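Local coordinates for protein BAG family molecular chaperone regulator 2 (Arabidopsis thaliana, PDB 4HWD) that probably acts as a co-chaperone, its BAG domain binding the ATPase domain of HSP70/HSC70 chaperones to regulate programmed cell death and stress responses, at residues S13-V16 with E17-G21. Numbering follows the deposited sequence.
Sequences SFQV and ERLAG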
ATOM      1  N   SER A  13      -1.417   1.043   8.812  1.00  9.88           N
ATOM      2  CA  SER A  13      -1.520  -0.386   8.581  1.00  9.61           C
ATOM      3  C   SER A  13      -2.949  -0.738   8.245  1.00  9.25           C
ATOM      4  O   SER A  13      -3.213  -1.572   7.391  1.00  9.99           O
ATOM      5  CB  SER A  13      -1.079  -1.152   9.828  1.00 10.67           C
ATOM      6  OG  SER A  13       0.293  -0.910  10.082  1.00 18.63           O
ATOM      7  N   PHE A  14      -3.871  -0.093   8.943  1.00 14.63           N
ATOM      8  CA  PHE A  14      -5.297  -0.295   8.734  1.00 13.85           C
ATOM      9  C   PHE A  14      -5.696   0.148   7.324  1.00 16.62           C
ATOM     10  O   PHE A  14      -6.443  -0.547   6.639  1.00 17.29           O
ATOM     11  CB  PHE A  14      -6.052   0.520   9.776  1.00 17.33           C
ATOM     12  CG  PHE A  14      -7.533   0.579   9.561  1.00 25.74           C
ATOM     13  CD1 PHE A  14      -8.369  -0.394  10.103  1.00 28.72           C
ATOM     14  CD2 PHE A  14      -8.106   1.649   8.863  1.00 28.20           C
ATOM     15  CE1 PHE A  14      -9.760  -0.298   9.961  1.00 24.19           C
ATOM     16  CE2 PHE A  14      -9.490   1.751   8.716  1.00 33.64           C
ATOM     17  CZ  PHE A  14     -10.318   0.776   9.268  1.00 38.03           C
ATOM     18  N   GLN A  15      -5.203   1.312   6.892  1.00 14.36           N
ATOM     19  CA  GLN A  15      -5.540   1.823   5.559  1.00 14.29           C
ATOM     20  C   GLN A  15      -4.832   1.002   4.479  1.00  9.79           C
ATOM     21  O   GLN A  15      -5.396   0.734   3.424  1.00  7.18           O
ATOM     22  CB  GLN A  15      -5.160   3.309   5.435  1.00 10.57           C
ATOM     23  CG  GLN A  15      -5.768   4.007   4.215  1.00 11.04           C
ATOM     24  CD  GLN A  15      -7.261   3.714   4.058  1.00  8.88           C
ATOM     25  OE1 GLN A  15      -7.998   3.647   5.044  1.00 13.19           O
ATOM     26  NE2 GLN A  15      -7.711   3.546   2.817  1.00  7.59           N
ATOM     27  N   VAL A  16      -3.605   0.586   4.761  1.00  6.20           N
ATOM     28  CA  VAL A  16      -2.836  -0.221   3.830  1.00  6.79           C
ATOM     29  C   VAL A  16      -3.524  -1.551   3.508  1.00 11.89           C
ATOM     30  O   VAL A  16      -3.517  -1.986   2.347  1.00 10.06           O
ATOM     31  CB  VAL A  16      -1.417  -0.488   4.382  1.00  8.00           C
ATOM     32  CG1 VAL A  16      -0.690  -1.528   3.530  1.00  5.94           C
ATOM     33  CG2 VAL A  16      -0.640   0.802   4.414  1.00  7.45           C
ATOM     34  N   GLU A  17      -4.121  -2.208   4.504  1.00 26.02           N
ATOM     35  CA  GLU A  17      -4.785  -3.478   4.214  1.00 23.58           C
ATOM     36  C   GLU A  17      -6.087  -3.268   3.461  1.00 22.94           C
ATOM     37  O   GLU A  17      -6.570  -4.165   2.759  1.00 25.56           O
ATOM     38  CB  GLU A  17      -5.016  -4.309   5.483  1.00 24.86           C
ATOM     39  CG  GLU A  17      -5.827  -3.671   6.582  1.00 35.12           C
ATOM     40  CD  GLU A  17      -5.852  -4.546   7.830  1.00 47.99           C
ATOM     41  OE1 GLU A  17      -4.776  -5.064   8.204  1.00 49.90           O
ATOM     42  OE2 GLU A  17      -6.933  -4.711   8.439  1.00 40.95           O
ATOM     43  N   ARG A  18      -6.659  -2.075   3.597  1.00 14.57           N
ATOM     44  CA  ARG A  18      -7.876  -1.763   2.866  1.00 14.33           C
ATOM     45  C   ARG A  18      -7.439  -1.540   1.416  1.00 12.16           C
ATOM     46  O   ARG A  18      -8.147  -1.892   0.488  1.00 13.27           O
ATOM     47  CB  ARG A  18      -8.536  -0.508   3.437  1.00 17.73           C
ATOM     48  CG  ARG A  18      -8.934  -0.626   4.903  1.00 26.31           C
ATOM     49  CD  ARG A  18      -9.639   0.633   5.390  1.00 26.14           C
ATOM     50  NE  ARG A  18     -10.874   0.862   4.658  1.00 34.91           N
ATOM     51  CZ  ARG A  18     -11.920   0.042   4.682  1.00 56.50           C
ATOM     52  NH1 ARG A  18     -11.876  -1.063   5.413  1.00 48.39           N
ATOM     53  NH2 ARG A  18     -13.006   0.316   3.966  1.00 51.99           N
ATOM     54  N   LEU A  19      -6.257  -0.958   1.230  1.00  6.20           N
ATOM     55  CA  LEU A  19      -5.719  -0.715  -0.110  1.00  7.97           C
ATOM     56  C   LEU A  19      -5.368  -2.040  -0.795  1.00  6.61           C
ATOM     57  O   LEU A  19      -5.575  -2.198  -2.001  1.00  6.47           O
ATOM     58  CB  LEU A  19      -4.478   0.185  -0.031  1.00  6.72           C
ATOM     59  CG  LEU A  19      -4.780   1.663   0.257  1.00  6.70           C
ATOM     60  CD1 LEU A  19      -3.547   2.382   0.769  1.00  8.34           C
ATOM     61  CD2 LEU A  19      -5.316   2.314  -1.030  1.00  6.83           C
ATOM     62  N   ALA A  20      -4.843  -2.985  -0.016  1.00 10.70           N
ATOM     63  CA  ALA A  20      -4.476  -4.310  -0.518  1.00 13.99           C
ATOM     64  C   ALA A  20      -5.728  -5.056  -0.937  1.00 11.09           C
ATOM     65  O   ALA A  20      -5.685  -5.940  -1.791  1.00 10.19           O
ATOM     66  CB  ALA A  20      -3.751  -5.103   0.562  1.00 11.08           C
ATOM     67  N   GLY A  21      -6.846  -4.701  -0.318  1.00  9.50           N
ATOM     68  CA  GLY A  21      -8.102  -5.339  -0.642  1.00  6.51           C
ATOM     69  C   GLY A  21      -8.535  -4.889  -2.020  1.00 10.13           C
ATOM     70  O   GLY A  21      -9.030  -5.691  -2.809  1.00 12.75           O
TER
HETATM   71  O   HOH W   1      -8.776  -2.886   7.135  1.00 54.31           O
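Glu17 N donates to Ser13 O at 3.1 Å, the first of the i to i+4 backbone bonds that carry the helix through residues 13-21. Leu19 N to Gln15 O and Ala20 N to Val16 O follow at 2.9 Å each. Between the Ser13 and Gln15 bonds, Arg18 N makes only a weak bond to Phe14 O, at 3.4 Å, and a second weak one to Gln15 O. A water donates to Glu17 OE2 and, weakly, to that same Phe14 O, bridging side chain and backbone. Glu17 is placed for this by its first torsion (chi1 58°), which sets CG between backbone N and carbonyl carbon and brings CG within 3.2 Å of Phe14 O.

In the three-helix bundle of this BAG domain, helix 2-31 illustrates how one helix divides its faces. Val16 and Ala20 pack on Tyr78 of helix 63-89, while Leu19 lies against Leu44, Met47 and Gln51 of helix 38-57; Gln15 also touches Gln51. Ser13 OG bonds back to Ile9 O, one turn earlier.

On the more exposed side, Phe14 and Arg18 run side by side in the same direction, with Arg18 CD 3.5 Å from Phe14 CE2 and the ring and guanidinium planes only 19° apart. Gln15 also reaches this arginine, its OE1 3.4 Å from Arg18 CD and near the guanidinium plane at its edge; a bend at chi2 (47°) turns the amide toward the following turn, its plane steeply inclined to that of the guanidinium. With an alanine in place of Gln15 the amide is gone, which is likely to leave Arg18 CD without this second side-chain neighbour and to open a gap toward Gln51. One residue further on from Arg18, Leu19 CG lies 3.4 Å from Gln15 O, beside the bond its own backbone N makes to that oxygen.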